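Side-chain contacts in D-alanyl transferase DltD (Enterococcus faecium TX0133A04, PDB 6PFX), which probably takes part in transferring D-alanine to lipoteichoic acid during cell-wall biogenesis in a Gram-positive bacterium: residues 232-237 / 349-354; 211-216 / 220-225; 22-27 / 72-77; 100-105 / 312-317; 10-15 / 30-35. All coordinates share one frame; numbering follows the deposited sequence.

Interaction 1 (232-237 / 349-354)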
# COMPACT_ATOMS: atom_id res chain seq x y z
N ARG A 232 27.32 5.64 4.63
CA ARG A 232 27.71 5.40 6.01
C ARG A 232 26.93 4.26 6.64
O ARG A 232 27.44 3.59 7.55
CB ARG A 232 27.53 6.72 6.78
CG ARG A 232 27.85 6.72 8.26
CD ARG A 232 27.30 8.02 8.89
NE ARG A 232 27.47 9.17 8.00
CZ ARG A 232 26.66 10.23 7.93
NH1 ARG A 232 25.58 10.30 8.70
NH2 ARG A 232 26.91 11.20 7.07
N GLU A 233 25.71 4.00 6.17
CA GLU A 233 24.83 3.04 6.81
C GLU A 233 24.82 1.67 6.14
O GLU A 233 24.04 0.80 6.55
CB GLU A 233 23.41 3.62 6.92
CG GLU A 233 23.43 4.91 7.73
CD GLU A 233 22.11 5.27 8.38
OE1 GLU A 233 21.12 4.54 8.17
OE2 GLU A 233 22.07 6.30 9.09
N THR A 234 25.68 1.45 5.15
CA THR A 234 25.72 0.20 4.39
C THR A 234 27.14 -0.33 4.27
O THR A 234 27.53 -0.90 3.25
CB THR A 234 25.10 0.38 3.01
OG1 THR A 234 25.86 1.34 2.25
CG2 THR A 234 23.64 0.85 3.11
N THR A 235 27.92 -0.20 5.33
CA THR A 235 29.33 -0.54 5.25
C THR A 235 29.65 -2.00 5.58
O THR A 235 30.81 -2.39 5.44
CB THR A 235 30.13 0.34 6.21
OG1 THR A 235 29.66 0.09 7.54
CG2 THR A 235 29.98 1.80 5.87
N ASN A 236 28.68 -2.82 6.00
CA ASN A 236 29.02 -4.14 6.54
C ASN A 236 28.69 -5.31 5.60
O ASN A 236 28.70 -6.47 6.03
CB ASN A 236 28.44 -4.35 7.94
CG ASN A 236 26.97 -4.70 7.94
OD1 ASN A 236 26.33 -4.78 6.90
ND2 ASN A 236 26.44 -4.97 9.13
N ASN A 237 28.50 -5.04 4.32
CA ASN A 237 28.12 -6.09 3.38
C ASN A 237 28.37 -5.59 1.97
O ASN A 237 28.55 -4.38 1.76
CB ASN A 237 26.65 -6.48 3.56
CG ASN A 237 25.68 -5.32 3.24
OD1 ASN A 237 25.23 -5.19 2.11
ND2 ASN A 237 25.37 -4.50 4.24
N LEU A 349 11.93 0.97 0.10
CA LEU A 349 12.47 2.25 -0.31
C LEU A 349 13.33 2.85 0.79
O LEU A 349 13.01 2.74 1.98
CB LEU A 349 11.34 3.23 -0.63
CG LEU A 349 10.68 3.07 -1.99
CD1 LEU A 349 9.43 3.95 -1.99
CD2 LEU A 349 11.59 3.45 -3.12
N GLY A 350 14.41 3.52 0.38
CA GLY A 350 15.42 4.07 1.26
C GLY A 350 15.70 5.51 0.85
O GLY A 350 14.93 6.16 0.21
N TRP A 351 16.92 5.96 1.23
CA TRP A 351 17.23 7.39 1.21
C TRP A 351 17.02 8.01 -0.17
O TRP A 351 16.25 8.97 -0.34
CB TRP A 351 18.66 7.59 1.70
CG TRP A 351 18.96 6.83 2.98
CD1 TRP A 351 18.78 7.28 4.25
CD2 TRP A 351 19.47 5.49 3.09
NE1 TRP A 351 19.13 6.30 5.15
CE2 TRP A 351 19.57 5.20 4.46
CE3 TRP A 351 19.84 4.51 2.16
CZ2 TRP A 351 20.05 3.97 4.93
CZ3 TRP A 351 20.33 3.29 2.62
CH2 TRP A 351 20.42 3.03 4.00
N LYS A 352 17.69 7.49 -1.19
CA LYS A 352 17.57 8.07 -2.52
C LYS A 352 16.22 7.78 -3.14
O LYS A 352 15.72 8.58 -3.94
CB LYS A 352 18.72 7.56 -3.38
CG LYS A 352 20.04 8.26 -3.03
CD LYS A 352 20.16 9.61 -3.71
CE LYS A 352 20.40 9.45 -5.21
NZ LYS A 352 20.08 10.69 -5.96
N GLY A 353 15.61 6.65 -2.78
CA GLY A 353 14.34 6.26 -3.37
C GLY A 353 13.20 7.14 -2.89
O GLY A 353 12.41 7.64 -3.69
N TRP A 354 13.12 7.36 -1.57
CA TRP A 354 12.15 8.31 -1.05
C TRP A 354 12.41 9.72 -1.58
O TRP A 354 11.46 10.47 -1.84
CB TRP A 354 12.14 8.30 0.49
CG TRP A 354 11.35 7.17 1.07
CD1 TRP A 354 11.80 6.22 1.96
CD2 TRP A 354 9.96 6.87 0.84
NE1 TRP A 354 10.77 5.36 2.28
CE2 TRP A 354 9.64 5.73 1.61
CE3 TRP A 354 8.95 7.46 0.06
CZ2 TRP A 354 8.36 5.17 1.61
CZ3 TRP A 354 7.69 6.90 0.07
CH2 TRP A 354 7.41 5.77 0.84
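Glu233, near where helix 219-233 gives way to loop, reaches across to the benzo part of the Trp351 indole, in the first turn of helix 351-365. Its CB already touches the ring, 3.9 Å from Trp351 CZ2. CG swings to the side opposite the carbonyl carbon (chi1 -60°), and from there the chain runs out extended to the carboxylate. One carboxylate oxygen makes the closest approach, Glu233 OE1 to Trp351 CZ2 at 3.5 Å. That oxygen lies near the ring plane, at the edge, while the carboxylate and indole planes stand 88° apart. The indole nitrogen is only a neighbour here: Trp351 NE1 is 4.0 Å from Glu233 OE1 and no hydrogen bond joins them. An anionic oxygen beside an aromatic C-H edge is consistent with a weak electrostatic attraction.

Thr234 comes toward the same ring head-on, the two side chains pointing at each other. Its methyl CG2 is 4.0 Å from Trp351 CH2, placed obliquely, neither over a face nor at the edge, while its OG1 bonds back to Gly230 O in the last turn of helix 219-233. Ala226 and Ile229 of that helix also touch Trp351, which therefore packs along its last turns. On the other side of the contact, Gly350 is the N-cap of helix 351-365, and its carbonyl accepts the first-turn bond from Trp354 N (2.8 Å from Gly350 O). The helix starts just after Asp345 and His348, whose Asp-x-x-His spacing is consistent with the catalytic Asp-His block of SGNH hydrolases, the clan to which the family belongs.

Interaction 2 (211-216 / 220-225)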
# COMPACT_ATOMS: atom_id res chain seq x y z
N LYS A 211 15.76 17.69 11.56
CA LYS A 211 16.86 18.59 11.88
C LYS A 211 18.09 18.35 11.03
O LYS A 211 19.00 19.19 10.99
CB LYS A 211 17.24 18.43 13.35
CG LYS A 211 16.16 18.83 14.34
CD LYS A 211 16.63 18.60 15.77
CE LYS A 211 15.57 19.00 16.78
NZ LYS A 211 16.00 18.71 18.18
N ARG A 212 18.17 17.21 10.34
CA ARG A 212 19.33 16.89 9.52
C ARG A 212 19.25 17.52 8.14
O ARG A 212 20.24 17.49 7.41
CB ARG A 212 19.47 15.38 9.42
CG ARG A 212 19.46 14.71 10.79
CD ARG A 212 19.41 13.22 10.67
NE ARG A 212 20.65 12.69 10.12
CZ ARG A 212 20.85 11.40 9.85
NH1 ARG A 212 19.89 10.52 10.05
NH2 ARG A 212 22.02 11.01 9.35
N LEU A 213 18.13 18.13 7.79
CA LEU A 213 17.89 18.63 6.44
C LEU A 213 18.25 20.10 6.32
O LEU A 213 18.24 20.85 7.30
CB LEU A 213 16.41 18.47 6.11
CG LEU A 213 15.91 17.03 6.01
CD1 LEU A 213 14.40 16.98 5.96
CD2 LEU A 213 16.53 16.36 4.77
N PRO A 214 18.53 20.57 5.10
CA PRO A 214 18.78 22.00 4.90
C PRO A 214 17.52 22.82 5.11
O PRO A 214 16.40 22.35 4.85
CB PRO A 214 19.24 22.09 3.44
CG PRO A 214 19.53 20.69 3.01
CD PRO A 214 18.65 19.81 3.84
N LYS A 215 17.71 24.07 5.55
CA LYS A 215 16.58 24.96 5.80
C LYS A 215 15.73 25.13 4.55
O LYS A 215 14.50 25.21 4.63
CB LYS A 215 17.08 26.34 6.23
CG LYS A 215 17.66 26.43 7.63
CD LYS A 215 18.05 27.88 7.94
CE LYS A 215 18.64 28.04 9.34
NZ LYS A 215 19.02 29.46 9.63
N GLN A 216 16.37 25.24 3.39
CA GLN A 216 15.69 25.42 2.12
C GLN A 216 15.77 24.13 1.33
O GLN A 216 16.82 23.49 1.27
CB GLN A 216 16.34 26.54 1.32
CG GLN A 216 16.35 27.88 2.04
CD GLN A 216 14.96 28.44 2.24
OE1 GLN A 216 14.06 28.24 1.42
NE2 GLN A 216 14.77 29.15 3.35
N THR A 220 19.48 18.72 -5.01
CA THR A 220 20.83 18.16 -5.13
C THR A 220 21.54 18.13 -3.78
O THR A 220 22.25 17.17 -3.48
CB THR A 220 21.66 18.95 -6.14
OG1 THR A 220 21.03 18.87 -7.42
CG2 THR A 220 23.08 18.39 -6.27
N GLU A 221 21.38 19.19 -2.96
CA GLU A 221 21.86 19.10 -1.58
C GLU A 221 21.27 17.89 -0.89
O GLU A 221 21.98 17.16 -0.18
CB GLU A 221 21.49 20.38 -0.82
CG GLU A 221 22.17 21.61 -1.39
CD GLU A 221 21.74 22.92 -0.75
OE1 GLU A 221 20.86 22.90 0.13
OE2 GLU A 221 22.28 23.97 -1.16
N LEU A 222 19.97 17.65 -1.09
CA LEU A 222 19.32 16.49 -0.49
C LEU A 222 19.88 15.19 -1.03
O LEU A 222 20.09 14.24 -0.27
CB LEU A 222 17.80 16.56 -0.69
CG LEU A 222 17.06 17.62 0.11
CD1 LEU A 222 15.61 17.68 -0.27
CD2 LEU A 222 17.17 17.34 1.59
N SER A 223 20.12 15.12 -2.35
CA SER A 223 20.70 13.92 -2.95
C SER A 223 22.08 13.63 -2.38
O SER A 223 22.41 12.48 -2.06
CB SER A 223 20.77 14.12 -4.46
OG SER A 223 21.40 13.03 -5.09
N ILE A 224 22.91 14.67 -2.26
CA ILE A 224 24.24 14.51 -1.68
C ILE A 224 24.14 13.95 -0.27
O ILE A 224 24.88 13.04 0.11
CB ILE A 224 25.00 15.85 -1.71
CG1 ILE A 224 25.41 16.17 -3.14
CG2 ILE A 224 26.19 15.80 -0.77
CD1 ILE A 224 25.83 17.61 -3.30
N LEU A 225 23.21 14.49 0.53
CA LEU A 225 23.03 14.01 1.89
C LEU A 225 22.54 12.58 1.90
O LEU A 225 23.01 11.76 2.71
CB LEU A 225 22.07 14.93 2.65
CG LEU A 225 21.73 14.50 4.08
CD1 LEU A 225 22.92 14.60 4.99
CD2 LEU A 225 20.58 15.35 4.62
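The loop joining helix 203-210 to helix 219-233 folds back on the second helix, laying Leu213 and Pro214 against Leu222 and Leu225. The tightest point is Leu213 CD2 against Leu222 CD2 at 3.4 Å, closer than methyl carbons usually come. The same Leu222 methyl has a second neighbour, Pro214 CD at 3.7 Å, so one methyl of Leu222 touches both loop residues, through adjacent parts of its surface.

Leu225, one turn further along the helix, approaches differently. Its CG lies opposite the backbone N (chi1 176°), which sends the side chain out toward the loop rather than back along the helix. Its CD2 comes 3.5 Å from Arg212 O and a looser 4.2 Å from Leu213 CD2, with the two leucine side chains at about a right angle. Leu222 and Leu225, spaced i to i+3, thus present one stripe of the helix to the loop. Within the DltD fold this contact lies near the chain's periphery, and helix 56-62 lends it further cover: Val58, Leu59 and Lys62 touch Leu213, and Tyr63 OH, just beyond that helix, bonds to Pro214 O.

Toward the start of helix 219-233 a carboxylate joins the packing. Glu221 runs antiparallel past the proline, its OE1 lying 3.8 Å from Pro214 CB and 3.9 Å from Pro214 CG, contacts with C-H groups rather than with a donor. Next to it, the backbone N of Glu221 bonds to Gln218 OE1. Arg212 sends its NH1 back to Glu209 in a salt bridge.

Interaction 3 (22-27 / 72-77); sequences NVLKGD and LGAPGT
Leu24 fills the contact by spreading its two methyls over different parts of the 72-77 loop. CD2 packs on Leu72, 3.6 Å from Leu72 CD2 and 3.7 Å from Leu72 CA. CD1 turns the other way along the loop and meets the methyl of Ala74, with Leu24 CD1 to Ala74 CB also 3.6 Å. The side chain is set for this by a CG placed opposite the carbonyl carbon (chi1 -57°), which carries the fork away from helix 21-24 and into the loop.

The loop follows strand 68-71, an outermost strand of the parallel sheet, and leads into helix 79-89. It closes with a type II beta turn from Ala74 to Thr77, with Gly76 in the third position at phi 91°. A side-chain bond reinforces the turn: Ala74 N points almost straight at Thr77 OG1 (2.9 Å, 167° at the hydrogen), and that oxygen is bonded in turn to Gly44 O.

Packing is looser at the far end of the turn, where Leu24 CD1 is 4.5 Å from Thr77 CG2, and Met85 and Tyr120 close in around the leucine instead. Leu72 O, 3.8 Å from Leu24 CD1, is buried under the methyl without a polar partner. The flanks differ sharply from this buried centre: Pro75 at the turn and Asn22 on the helix are exposed to solvent, and neither touches across the contact.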
# COMPACT_ATOMS: atom_id res chain seq x y z
N ASN A 22 -4.47 -1.23 15.38
CA ASN A 22 -5.80 -0.84 15.84
C ASN A 22 -6.34 0.36 15.06
O ASN A 22 -7.56 0.49 14.90
CB ASN A 22 -5.78 -0.50 17.33
CG ASN A 22 -5.65 -1.73 18.20
OD1 ASN A 22 -6.16 -2.80 17.88
ND2 ASN A 22 -4.95 -1.58 19.33
N VAL A 23 -5.46 1.25 14.59
CA VAL A 23 -5.89 2.36 13.74
C VAL A 23 -6.25 1.84 12.35
O VAL A 23 -7.30 2.18 11.79
CB VAL A 23 -4.79 3.43 13.68
CG1 VAL A 23 -5.09 4.46 12.60
CG2 VAL A 23 -4.65 4.12 15.03
N LEU A 24 -5.38 0.99 11.79
CA LEU A 24 -5.59 0.50 10.43
C LEU A 24 -6.83 -0.38 10.33
O LEU A 24 -7.49 -0.39 9.28
CB LEU A 24 -4.35 -0.27 9.96
CG LEU A 24 -3.01 0.47 9.96
CD1 LEU A 24 -1.98 -0.36 9.21
CD2 LEU A 24 -3.11 1.87 9.38
N LYS A 25 -7.17 -1.13 11.39
CA LYS A 25 -8.37 -1.96 11.41
C LYS A 25 -9.61 -1.22 11.88
O LYS A 25 -10.71 -1.77 11.80
CB LYS A 25 -8.17 -3.14 12.38
CG LYS A 25 -7.16 -4.16 11.93
CD LYS A 25 -7.18 -5.44 12.76
CE LYS A 25 -7.04 -5.18 14.25
NZ LYS A 25 -6.97 -6.45 15.04
N GLY A 26 -9.46 0.00 12.38
CA GLY A 26 -10.57 0.74 12.95
C GLY A 26 -11.18 1.74 11.99
O GLY A 26 -10.90 1.75 10.78
N ASP A 27 -12.06 2.58 12.55
CA ASP A 27 -12.75 3.61 11.79
C ASP A 27 -12.61 5.00 12.40
O ASP A 27 -12.37 5.97 11.68
CB ASP A 27 -14.26 3.29 11.69
CG ASP A 27 -14.58 2.23 10.68
OD1 ASP A 27 -13.80 2.03 9.73
OD2 ASP A 27 -15.64 1.59 10.82
N LEU A 72 -1.01 4.36 6.04
CA LEU A 72 -1.99 3.29 6.13
C LEU A 72 -1.46 1.94 5.67
O LEU A 72 -2.20 0.95 5.69
CB LEU A 72 -3.26 3.67 5.36
CG LEU A 72 -4.08 4.80 5.99
CD1 LEU A 72 -5.20 5.22 5.05
CD2 LEU A 72 -4.65 4.39 7.35
N GLY A 73 -0.22 1.85 5.29
CA GLY A 73 0.41 0.56 5.15
C GLY A 73 1.14 0.12 6.41
O GLY A 73 1.49 0.94 7.26
N ALA A 74 1.38 -1.19 6.51
CA ALA A 74 2.10 -1.79 7.62
C ALA A 74 2.66 -3.13 7.14
O ALA A 74 2.36 -3.56 6.02
CB ALA A 74 1.19 -1.98 8.85
N PRO A 75 3.50 -3.79 7.93
CA PRO A 75 4.09 -5.05 7.44
C PRO A 75 3.01 -6.07 7.12
O PRO A 75 2.22 -6.46 7.99
CB PRO A 75 5.00 -5.50 8.59
CG PRO A 75 5.36 -4.24 9.28
CD PRO A 75 4.10 -3.38 9.21
N GLY A 76 2.95 -6.48 5.86
CA GLY A 76 2.00 -7.47 5.42
C GLY A 76 0.67 -6.94 4.93
O GLY A 76 -0.20 -7.74 4.57
N THR A 77 0.46 -5.62 4.91
CA THR A 77 -0.75 -5.07 4.30
C THR A 77 -0.59 -5.10 2.78
O THR A 77 0.36 -4.51 2.25
CB THR A 77 -1.07 -3.66 4.77
OG1 THR A 77 0.00 -2.76 4.46
CG2 THR A 77 -1.34 -3.64 6.26

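Interaction 4 (100-105 / 312-317); sequences FIISPQ and QGFAKK
With CG placed opposite its backbone N (chi1 162°), Phe314 projects its ring from helix 308-323 toward Ile102 and Pro104; the branch of Ile102 that meets it, CG2, likewise lies opposite the isoleucine backbone N. The two partners use different parts of the ring. Ile102 CG2 arrives at the edge, in the ring plane, and touches the para carbon Phe314 CZ at 3.9 Å. Pro104 lies over a face instead: its CA is 4.1 Å from the Phe314 centroid and 20° off the ring normal, a CH-pi contact shifted somewhat toward the rim.

The proline ring extends this overlap along one side of the phenyl group, with Pro104 CG 3.9 Å from Phe314 CE2 and Pro104 CB 3.9 Å from Phe314 CD2. The side chains cross at about a right angle; Pro104 CA and CB lie on the same face of the ring, with CG out beyond its rim. All three residues are buried and no hydrogen bond crosses between the segments, which makes this an apolar contact throughout. Phe107 and Phe272 also touch Phe314 and enlarge the aromatic cluster.

Ile102 and Pro104 follow strand 97-101, the middle strand of the five. Helix 308-323 belongs to the connection from strand 288-293 to the parallel strand 330-332, so the contact seats a beta-alpha-beta crossover helix beside the C-terminal end of a central strand, consistent with the three-layer alpha/beta/alpha fold of SGNH hydrolases.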
# COMPACT_ATOMS: atom_id res chain seq x y z
N PHE A 100 -0.02 5.76 -3.35
CA PHE A 100 -0.12 4.32 -3.16
C PHE A 100 1.18 3.69 -3.64
O PHE A 100 1.52 3.79 -4.82
CB PHE A 100 -1.31 3.76 -3.95
CG PHE A 100 -1.68 2.33 -3.61
CD1 PHE A 100 -0.87 1.29 -4.00
CD2 PHE A 100 -2.85 2.03 -2.92
CE1 PHE A 100 -1.22 -0.02 -3.70
CE2 PHE A 100 -3.20 0.72 -2.61
CZ PHE A 100 -2.38 -0.30 -3.00
N ILE A 101 1.88 2.98 -2.75
CA ILE A 101 3.12 2.29 -3.09
C ILE A 101 2.78 0.84 -3.40
O ILE A 101 2.30 0.11 -2.52
CB ILE A 101 4.14 2.37 -1.94
CG1 ILE A 101 4.25 3.77 -1.34
CG2 ILE A 101 5.50 1.89 -2.43
CD1 ILE A 101 4.71 4.80 -2.25
N ILE A 102 3.04 0.41 -4.64
CA ILE A 102 2.75 -0.95 -5.11
C ILE A 102 4.02 -1.79 -4.91
O ILE A 102 5.01 -1.57 -5.61
CB ILE A 102 2.40 -0.95 -6.60
CG1 ILE A 102 1.22 -0.02 -6.91
CG2 ILE A 102 2.07 -2.37 -7.09
CD1 ILE A 102 0.95 0.13 -8.40
N SER A 103 3.99 -2.78 -4.02
CA SER A 103 5.15 -3.67 -3.85
C SER A 103 5.08 -4.83 -4.84
O SER A 103 4.11 -5.60 -4.79
CB SER A 103 5.20 -4.22 -2.43
OG SER A 103 5.44 -3.21 -1.49
N PRO A 104 6.07 -5.03 -5.70
CA PRO A 104 6.05 -6.21 -6.59
C PRO A 104 5.93 -7.53 -5.83
O PRO A 104 5.27 -8.46 -6.32
CB PRO A 104 7.37 -6.07 -7.37
CG PRO A 104 7.68 -4.56 -7.33
CD PRO A 104 7.26 -4.17 -5.94
N GLN A 105 6.50 -7.60 -4.62
CA GLN A 105 6.53 -8.85 -3.86
C GLN A 105 5.16 -9.28 -3.38
O GLN A 105 4.99 -10.44 -2.97
CB GLN A 105 7.44 -8.70 -2.64
CG GLN A 105 8.86 -8.32 -2.97
CD GLN A 105 9.00 -6.85 -3.35
OE1 GLN A 105 8.21 -6.00 -2.92
NE2 GLN A 105 9.99 -6.56 -4.19
N GLN A 312 10.48 -6.08 -14.73
CA GLN A 312 10.01 -5.19 -15.79
C GLN A 312 8.70 -5.69 -16.39
O GLN A 312 7.86 -4.88 -16.80
CB GLN A 312 11.08 -5.07 -16.87
CG GLN A 312 12.27 -4.30 -16.42
CD GLN A 312 13.53 -4.59 -17.22
OE1 GLN A 312 13.47 -5.15 -18.32
NE2 GLN A 312 14.68 -4.24 -16.66
N GLY A 313 8.53 -7.01 -16.49
CA GLY A 313 7.26 -7.57 -16.93
C GLY A 313 6.15 -7.34 -15.93
O GLY A 313 5.02 -7.03 -16.31
N PHE A 314 6.45 -7.50 -14.63
CA PHE A 314 5.47 -7.13 -13.62
C PHE A 314 5.02 -5.68 -13.82
O PHE A 314 3.82 -5.38 -13.80
CB PHE A 314 6.00 -7.31 -12.19
CG PHE A 314 5.17 -6.56 -11.19
CD1 PHE A 314 3.96 -7.06 -10.74
CD2 PHE A 314 5.57 -5.31 -10.76
CE1 PHE A 314 3.18 -6.35 -9.86
CE2 PHE A 314 4.78 -4.59 -9.89
CZ PHE A 314 3.57 -5.11 -9.46
N ALA A 315 5.98 -4.78 -13.99
CA ALA A 315 5.64 -3.36 -14.13
C ALA A 315 4.81 -3.13 -15.38
O ALA A 315 3.84 -2.37 -15.35
CB ALA A 315 6.91 -2.52 -14.17
N LYS A 316 5.16 -3.79 -16.49
CA LYS A 316 4.36 -3.67 -17.70
C LYS A 316 2.92 -4.09 -17.45
O LYS A 316 1.98 -3.41 -17.89
CB LYS A 316 4.95 -4.54 -18.82
CG LYS A 316 4.26 -4.41 -20.18
CD LYS A 316 4.94 -5.22 -21.28
CE LYS A 316 4.45 -4.81 -22.65
NZ LYS A 316 3.40 -5.70 -23.15
N LYS A 317 2.73 -5.20 -16.73
CA LYS A 317 1.40 -5.73 -16.48
C LYS A 317 0.60 -4.80 -15.58
O LYS A 317 -0.58 -4.51 -15.85
CB LYS A 317 1.50 -7.13 -15.88
CG LYS A 317 0.16 -7.79 -15.68
CD LYS A 317 0.30 -9.29 -15.39
CE LYS A 317 -1.04 -9.91 -15.03
NZ LYS A 317 -0.93 -11.41 -14.92

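Interaction 5 (10-15 / 30-35); sequences ETIRRA and KNYALS
Several groups grip Lys30 NZ, while Tyr32 and Ala33 of the same helix meet Ile12. The ammonium is 2.9 Å from Asn31 OD1, which it approaches tilted 24° from the carbonyl plane; Asp27 OD1 adds a salt bridge, and Ser88 OG and Gly26 O accept further bonds. The Lys30 side chain stays more than 7 Å from the nearest atom of residues 10-15, so these bonds brace the second helix and do not cross the contact.

The packing between the helices rests on Ile12, whose branches divide the work. CG2 rests on the methyl of Ala33, with Ile12 CG2 to Ala33 CB 3.6 Å. The other branch, its CG1 opposite the carbonyl carbon (chi1 -58°), brings Ile12 CD1 to 3.9 Å from Tyr32 CD2, at the edge of the ring and near its plane. The two side chains cross at about a right angle. Tyr39 of strand 39-43 touches both Ile12 and Ala33, whereas Tyr32 is exposed.

The polar bonds of both segments stay within their own helix or go to other neighbours, so between residues 10-15 and 30-35 no hydrogen bond or salt bridge crosses, and the contact is apolar.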
# COMPACT_ATOMS: atom_id res chain seq x y z
N GLU A 10 -3.54 16.32 18.70
CA GLU A 10 -2.26 15.66 18.90
C GLU A 10 -2.40 14.14 18.83
O GLU A 10 -1.47 13.46 18.39
CB GLU A 10 -1.65 16.08 20.24
CG GLU A 10 -0.25 15.53 20.49
CD GLU A 10 0.78 16.00 19.46
OE1 GLU A 10 0.46 16.87 18.63
OE2 GLU A 10 1.92 15.48 19.49
N THR A 11 -3.55 13.60 19.24
CA THR A 11 -3.75 12.17 19.10
C THR A 11 -3.82 11.78 17.63
O THR A 11 -3.27 10.75 17.22
CB THR A 11 -5.03 11.74 19.81
OG1 THR A 11 -4.99 12.18 21.17
CG2 THR A 11 -5.17 10.22 19.77
N ILE A 12 -4.51 12.58 16.81
CA ILE A 12 -4.60 12.26 15.40
C ILE A 12 -3.23 12.34 14.75
O ILE A 12 -2.85 11.48 13.95
CB ILE A 12 -5.63 13.18 14.70
CG1 ILE A 12 -7.01 13.04 15.36
CG2 ILE A 12 -5.69 12.85 13.22
CD1 ILE A 12 -7.58 11.64 15.31
N ARG A 13 -2.46 13.38 15.08
CA ARG A 13 -1.11 13.52 14.53
C ARG A 13 -0.25 12.32 14.89
O ARG A 13 0.44 11.76 14.03
CB ARG A 13 -0.49 14.82 15.06
CG ARG A 13 0.90 15.12 14.55
CD ARG A 13 1.28 16.57 14.89
NE ARG A 13 2.68 16.85 14.60
CZ ARG A 13 3.64 16.96 15.52
NH1 ARG A 13 3.37 16.80 16.81
NH2 ARG A 13 4.88 17.22 15.14
N ARG A 14 -0.29 11.90 16.15
CA ARG A 14 0.43 10.69 16.55
C ARG A 14 -0.05 9.49 15.74
O ARG A 14 0.76 8.70 15.23
CB ARG A 14 0.25 10.45 18.05
CG ARG A 14 1.02 11.42 18.93
CD ARG A 14 0.41 11.50 20.33
NE ARG A 14 0.31 10.19 20.97
CZ ARG A 14 -0.59 9.87 21.89
NH1 ARG A 14 -1.49 10.76 22.30
NH2 ARG A 14 -0.60 8.65 22.41
N ALA A 15 -1.37 9.35 15.59
CA ALA A 15 -1.93 8.22 14.85
C ALA A 15 -1.47 8.22 13.40
O ALA A 15 -1.26 7.14 12.82
CB ALA A 15 -3.46 8.28 14.90
N LYS A 30 -8.98 6.94 11.79
CA LYS A 30 -8.57 7.12 10.40
C LYS A 30 -9.63 7.88 9.60
O LYS A 30 -9.29 8.72 8.76
CB LYS A 30 -8.22 5.77 9.77
CG LYS A 30 -9.40 4.96 9.22
CD LYS A 30 -8.92 3.59 8.73
CE LYS A 30 -9.85 2.99 7.72
NZ LYS A 30 -11.26 2.95 8.21
N ASN A 31 -10.92 7.62 9.85
CA ASN A 31 -11.97 8.27 9.06
C ASN A 31 -12.08 9.75 9.40
O ASN A 31 -12.30 10.59 8.52
CB ASN A 31 -13.31 7.57 9.25
CG ASN A 31 -13.32 6.14 8.74
OD1 ASN A 31 -12.32 5.63 8.23
ND2 ASN A 31 -14.46 5.49 8.88
N TYR A 32 -11.96 10.09 10.69
CA TYR A 32 -11.92 11.50 11.06
C TYR A 32 -10.72 12.18 10.41
O TYR A 32 -10.85 13.26 9.82
CB TYR A 32 -11.84 11.64 12.57
CG TYR A 32 -11.69 13.08 13.00
CD1 TYR A 32 -12.74 13.96 12.88
CD2 TYR A 32 -10.49 13.56 13.51
CE1 TYR A 32 -12.61 15.28 13.27
CE2 TYR A 32 -10.35 14.87 13.89
CZ TYR A 32 -11.42 15.73 13.78
OH TYR A 32 -11.28 17.04 14.16
N ALA A 33 -9.55 11.57 10.52
CA ALA A 33 -8.36 12.18 9.96
C ALA A 33 -8.51 12.39 8.46
O ALA A 33 -8.20 13.47 7.94
CB ALA A 33 -7.14 11.32 10.27
N LEU A 34 -8.97 11.35 7.75
CA LEU A 34 -9.14 11.46 6.31
C LEU A 34 -10.15 12.54 5.94
O LEU A 34 -10.04 13.14 4.86
CB LEU A 34 -9.55 10.10 5.73
CG LEU A 34 -8.43 9.06 5.76
CD1 LEU A 34 -8.93 7.67 5.42
CD2 LEU A 34 -7.30 9.45 4.81
N SER A 35 -11.11 12.83 6.83
CA SER A 35 -12.06 13.91 6.56
C SER A 35 -11.42 15.28 6.56
O SER A 35 -12.01 16.23 6.03
CB SER A 35 -13.24 13.87 7.54
OG SER A 35 -12.96 14.51 8.78

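Interactions 1 and 2 share helix 219-233, their centres 16 Å apart, and Lys352 NZ probably hydrogen-bonds Ser223 OG at 2.8 Å between them. Interaction 1 also touches interaction 4, where Trp354 CH2 packs 4.2 Å from Ile101 CD1. Near the N-terminus, interactions 3 and 5 alternate along the chain and meet through Val23 O and Lys30 CD at 3.7 Å. Interactions 3 and 4 do not touch, though their nearest atoms are about 6 Å apart. Ser46, His348 and Asp345 have the geometry of a catalytic triad, probably the active site; Trp351 of interaction 1 and Ala74 of interaction 3 both lie near it without touching.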